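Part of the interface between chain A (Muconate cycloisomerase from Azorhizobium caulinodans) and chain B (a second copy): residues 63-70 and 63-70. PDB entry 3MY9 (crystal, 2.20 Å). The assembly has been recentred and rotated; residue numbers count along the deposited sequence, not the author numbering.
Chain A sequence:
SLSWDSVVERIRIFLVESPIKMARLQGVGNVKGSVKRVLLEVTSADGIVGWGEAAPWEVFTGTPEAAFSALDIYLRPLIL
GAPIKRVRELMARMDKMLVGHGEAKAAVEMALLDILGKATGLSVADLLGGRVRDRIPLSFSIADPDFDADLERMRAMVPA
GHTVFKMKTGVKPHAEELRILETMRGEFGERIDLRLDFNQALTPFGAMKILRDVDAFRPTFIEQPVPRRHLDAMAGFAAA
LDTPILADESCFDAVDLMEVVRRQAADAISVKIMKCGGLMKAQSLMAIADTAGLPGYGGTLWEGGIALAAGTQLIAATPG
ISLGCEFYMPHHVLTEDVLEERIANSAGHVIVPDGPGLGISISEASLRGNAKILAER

Chain A (63-70) TPEAAFSA
Chain B 63-70: TPEAAFSA

In each stretch, T63(A) or T63(B) (psi 109°) leads into a helix that continues later in the chain. The phi/psi values are the same in both copies; in chain A they run -73/-19 at P64(A), -64/-41 at E65(A), -50/-66 at A66(A), -52/-47 at A67(A), -55/-42 at F68(A), -75/-38 at S69(A) and -51/-53 at A70(A). Successive i to i+4 hydrogen bonds hold the helix in both copies. In chain A, F68(A) N donates to P64(A) O at 2.9 Å, S69(A) N to E65(A) O at 3.0 Å, and A70(A) N to A66(A) O at 3.0 Å. Proline suits its position in the first turn, where its missing amide proton costs no helical bond.

The two copies are related by an exact two-fold axis, so every contact either lies across the axis between like residues or occurs twice. The register is set by A66(A) and A66(B), whose CA atoms, A66(A) CA and A66(B) CA, lie 4.9 Å apart. The two segments run antiparallel, so T63(A) lies by S69(B) and T63(B) by S69(A). So close an approach brings the backbones themselves near one another, and the small methyl of alanine is compatible with it. The CA-to-CB bonds of A66(A) and A66(B) point sideways, and the two methyls meet in an apolar contact, A66(A) CB to A66(B) CB, at 4.0 Å. Beside them the CA-to-CB bonds of E65(A) and E65(B) point toward the partner stretch, with E65(A) CB and E65(B) CB 4.4 Å apart. Beyond CB neither glutamate is modelled, so the contact described here rests on the CB atoms.

T63 and S69 of both chains form the polar part of the interface, and all four direct their CA-to-CB bonds toward the partner stretch. T63(A) and T63(B) adopt the t rotamer (chi1 160°), S69(A) and S69(B) the p rotamer (chi1 53°). In this arrangement T63(A) OG1 donates a weak hydrogen bond to S69(B) OG at 3.5 Å, and the symmetry mate runs from T63(B) OG1 to S69(A) OG, also at 3.5 Å. T63(A) OG1 also lies 4.2 Å from A66(B) CA.

Both hydroxyls are also held close to their own backbones. A66(A) N donates a weak but nearly linear hydrogen bond to T63(A) OG1 (3.4 Å, 167°), so the same threonine oxygen accepts from its own first turn while donating across the interface. S69(A) OG sits 2.9 Å from A66(A) O and 3.2 Å from E65(A) O, a location that satisfies a small polar group against the helix while leaving its oxygen available as an acceptor for T63(B).

Together the stretches bury 238 Å², shared among T63(A), E65(A), A66(A), S69(A) and their counterparts in chain B. P64(A), P64(B), A67(A) and A67(B) point away, and F68(A) and F68(B), with chi1 -175° (t) and chi2 82°, stay out of reach. The result is a compact apolar centre at A66(A) and A66(B) accompanied by two weak hydroxyl bridges.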

ATOM      1  N   THR A  63     -12.728 -28.058 -28.985  1.00100.68           N
ATOM      2  CA  THR A  63     -13.684 -28.181 -30.080  1.00103.79           C
ATOM      3  C   THR A  63     -13.167 -27.486 -31.345  1.00103.05           C
ATOM      4  O   THR A  63     -13.077 -26.256 -31.381  1.00102.10           O
ATOM      5  CB  THR A  63     -15.059 -27.586 -29.706  1.00105.58           C
ATOM      6  OG1 THR A  63     -15.792 -27.292 -30.904  1.00107.77           O
ATOM      7  CG2 THR A  63     -14.891 -26.307 -28.882  1.00103.59           C
ATOM      8  N   PRO A  64     -12.794 -28.275 -32.373  1.00103.74           N
ATOM      9  CA  PRO A  64     -12.385 -27.753 -33.690  1.00103.23           C
ATOM     10  C   PRO A  64     -13.515 -27.197 -34.564  1.00104.98           C
ATOM     11  O   PRO A  64     -13.239 -26.469 -35.521  1.00104.52           O
ATOM     12  CB  PRO A  64     -11.767 -28.980 -34.375  1.00104.27           C
ATOM     13  CG  PRO A  64     -11.341 -29.862 -33.258  1.00103.81           C
ATOM     14  CD  PRO A  64     -12.381 -29.681 -32.201  1.00104.41           C
ATOM     15  N   GLU A  65     -14.763 -27.561 -34.262  1.00106.85           N
ATOM     16  CA  GLU A  65     -15.923 -27.021 -34.975  1.00108.64           C
ATOM     17  C   GLU A  65     -16.037 -25.513 -34.741  1.00106.49           C
ATOM     18  O   GLU A  65     -16.329 -24.758 -35.667  1.00107.12           O
ATOM     19  CB  GLU A  65     -17.210 -27.728 -34.534  1.00111.76           C
ATOM     20  N   ALA A  66     -15.794 -25.091 -33.499  1.00103.78           N
ATOM     21  CA  ALA A  66     -15.730 -23.674 -33.136  1.00101.62           C
ATOM     22  C   ALA A  66     -14.809 -22.895 -34.079  1.00 99.37           C
ATOM     23  O   ALA A  66     -15.273 -22.034 -34.840  1.00100.27           O
ATOM     24  CB  ALA A  66     -15.263 -23.517 -31.687  1.00 99.23           C
ATOM     25  N   ALA A  67     -13.515 -23.214 -34.041  1.00 96.21           N
ATOM     26  CA  ALA A  67     -12.539 -22.573 -34.926  1.00 94.04           C
ATOM     27  C   ALA A  67     -12.987 -22.651 -36.383  1.00 95.63           C
ATOM     28  O   ALA A  67     -12.968 -21.644 -37.096  1.00 95.53           O
ATOM     29  CB  ALA A  67     -11.168 -23.208 -34.762  1.00 91.86           C
ATOM     30  N   PHE A  68     -13.415 -23.838 -36.812  1.00 97.07           N
ATOM     31  CA  PHE A  68     -13.804 -24.061 -38.210  1.00 98.71           C
ATOM     32  C   PHE A  68     -14.877 -23.091 -38.713  1.00100.12           C
ATOM     33  O   PHE A  68     -14.814 -22.617 -39.857  1.00100.50           O
ATOM     34  CB  PHE A  68     -14.292 -25.501 -38.431  1.00101.11           C
ATOM     35  CG  PHE A  68     -14.601 -25.811 -39.873  1.00102.73           C
ATOM     36  CD1 PHE A  68     -13.585 -26.156 -40.752  1.00101.22           C
ATOM     37  CD2 PHE A  68     -15.903 -25.724 -40.356  1.00105.95           C
ATOM     38  CE1 PHE A  68     -13.857 -26.427 -42.082  1.00104.10           C
ATOM     39  CE2 PHE A  68     -16.188 -25.991 -41.696  1.00108.25           C
ATOM     40  CZ  PHE A  68     -15.164 -26.344 -42.561  1.00107.32           C
ATOM     41  N   SER A  69     -15.874 -22.823 -37.876  1.00100.62           N
ATOM     42  CA  SER A  69     -16.943 -21.908 -38.260  1.00102.28           C
ATOM     43  C   SER A  69     -16.427 -20.472 -38.211  1.00 99.45           C
ATOM     44  O   SER A  69     -16.766 -19.659 -39.075  1.00100.69           O
ATOM     45  CB  SER A  69     -18.190 -22.089 -37.378  1.00104.46           C
ATOM     46  OG  SER A  69     -17.884 -22.006 -35.995  1.00102.91           O
ATOM     47  N   ALA A  70     -15.589 -20.176 -37.217  1.00 95.70           N
ATOM     48  CA  ALA A  70     -15.017 -18.844 -37.069  1.00 92.90           C
ATOM     49  C   ALA A  70     -14.392 -18.382 -38.377  1.00 91.93           C
ATOM     50  O   ALA A  70     -14.730 -17.316 -38.883  1.00 92.78           O
ATOM     51  CB  ALA A  70     -13.997 -18.827 -35.956  1.00 89.91           C
TER
ATOM     52  N   THR B  63     -20.846 -18.755 -31.672  1.00100.68           N
ATOM     53  CA  THR B  63     -20.890 -20.027 -32.384  1.00103.79           C
ATOM     54  C   THR B  63     -21.665 -21.081 -31.584  1.00103.05           C
ATOM     55  O   THR B  63     -21.194 -21.529 -30.535  1.00102.10           O
ATOM     56  CB  THR B  63     -19.474 -20.563 -32.683  1.00105.58           C
ATOM     57  OG1 THR B  63     -19.541 -21.975 -32.932  1.00107.77           O
ATOM     58  CG2 THR B  63     -18.533 -20.297 -31.504  1.00103.59           C
ATOM     59  N   PRO B  64     -22.871 -21.453 -32.060  1.00103.74           N
ATOM     60  CA  PRO B  64     -23.679 -22.533 -31.467  1.00103.23           C
ATOM     61  C   PRO B  64     -23.173 -23.958 -31.718  1.00104.98           C
ATOM     62  O   PRO B  64     -23.590 -24.883 -31.016  1.00104.52           O
ATOM     63  CB  PRO B  64     -25.048 -22.353 -32.138  1.00104.27           C
ATOM     64  CG  PRO B  64     -25.084 -20.926 -32.549  1.00103.81           C
ATOM     65  CD  PRO B  64     -23.682 -20.602 -32.952  1.00104.41           C
ATOM     66  N   GLU B  65     -22.314 -24.137 -32.724  1.00106.85           N
ATOM     67  CA  GLU B  65     -21.701 -25.439 -32.998  1.00108.64           C
ATOM     68  C   GLU B  65     -20.809 -25.863 -31.829  1.00106.49           C
ATOM     69  O   GLU B  65     -20.811 -27.028 -31.434  1.00107.12           O
ATOM     70  CB  GLU B  65     -20.889 -25.394 -34.298  1.00111.76           C
ATOM     71  N   ALA B  66     -20.062 -24.904 -31.281  1.00103.78           N
ATOM     72  CA  ALA B  66     -19.257 -25.110 -30.075  1.00101.62           C
ATOM     73  C   ALA B  66     -20.081 -25.753 -28.955  1.00 99.37           C
ATOM     74  O   ALA B  66     -19.823 -26.901 -28.565  1.00100.27           O
ATOM     75  CB  ALA B  66     -18.660 -23.783 -29.601  1.00 99.23           C
ATOM     76  N   ALA B  67     -21.079 -25.022 -28.459  1.00 96.21           N
ATOM     77  CA  ALA B  67     -21.968 -25.540 -27.416  1.00 94.04           C
ATOM     78  C   ALA B  67     -22.547 -26.895 -27.816  1.00 95.63           C
ATOM     79  O   ALA B  67     -22.523 -27.842 -27.024  1.00 95.53           O
ATOM     80  CB  ALA B  67     -23.087 -24.554 -27.125  1.00 91.86           C
ATOM     81  N   PHE B  68     -23.040 -26.993 -29.050  1.00 97.07           N
ATOM     82  CA  PHE B  68     -23.690 -28.219 -29.530  1.00 98.71           C
ATOM     83  C   PHE B  68     -22.820 -29.471 -29.392  1.00100.12           C
ATOM     84  O   PHE B  68     -23.315 -30.548 -29.030  1.00100.50           O
ATOM     85  CB  PHE B  68     -24.135 -28.079 -30.994  1.00101.11           C
ATOM     86  CG  PHE B  68     -24.904 -29.272 -31.500  1.00102.73           C
ATOM     87  CD1 PHE B  68     -26.259 -29.400 -31.233  1.00101.22           C
ATOM     88  CD2 PHE B  68     -24.264 -30.281 -32.211  1.00105.95           C
ATOM     89  CE1 PHE B  68     -26.971 -30.500 -31.680  1.00104.10           C
ATOM     90  CE2 PHE B  68     -24.970 -31.396 -32.663  1.00108.25           C
ATOM     91  CZ  PHE B  68     -26.327 -31.507 -32.398  1.00107.32           C
ATOM     92  N   SER B  69     -21.537 -29.339 -29.712  1.00100.62           N
ATOM     93  CA  SER B  69     -20.625 -30.473 -29.612  1.00102.28           C
ATOM     94  C   SER B  69     -20.301 -30.738 -28.143  1.00 99.45           C
ATOM     95  O   SER B  69     -20.209 -31.896 -27.725  1.00100.69           O
ATOM     96  CB  SER B  69     -19.347 -30.250 -30.439  1.00104.46           C
ATOM     97  OG  SER B  69     -18.712 -29.021 -30.122  1.00102.91           O
ATOM     98  N   ALA B  70     -20.157 -29.666 -27.364  1.00 95.70           N
ATOM     99  CA  ALA B  70     -19.861 -29.787 -25.943  1.00 92.90           C
ATOM    100  C   ALA B  70     -20.838 -30.740 -25.271  1.00 91.93           C
ATOM    101  O   ALA B  70     -20.424 -31.701 -24.629  1.00 92.78           O
ATOM    102  CB  ALA B  70     -19.897 -28.432 -25.278  1.00 89.91           C
TER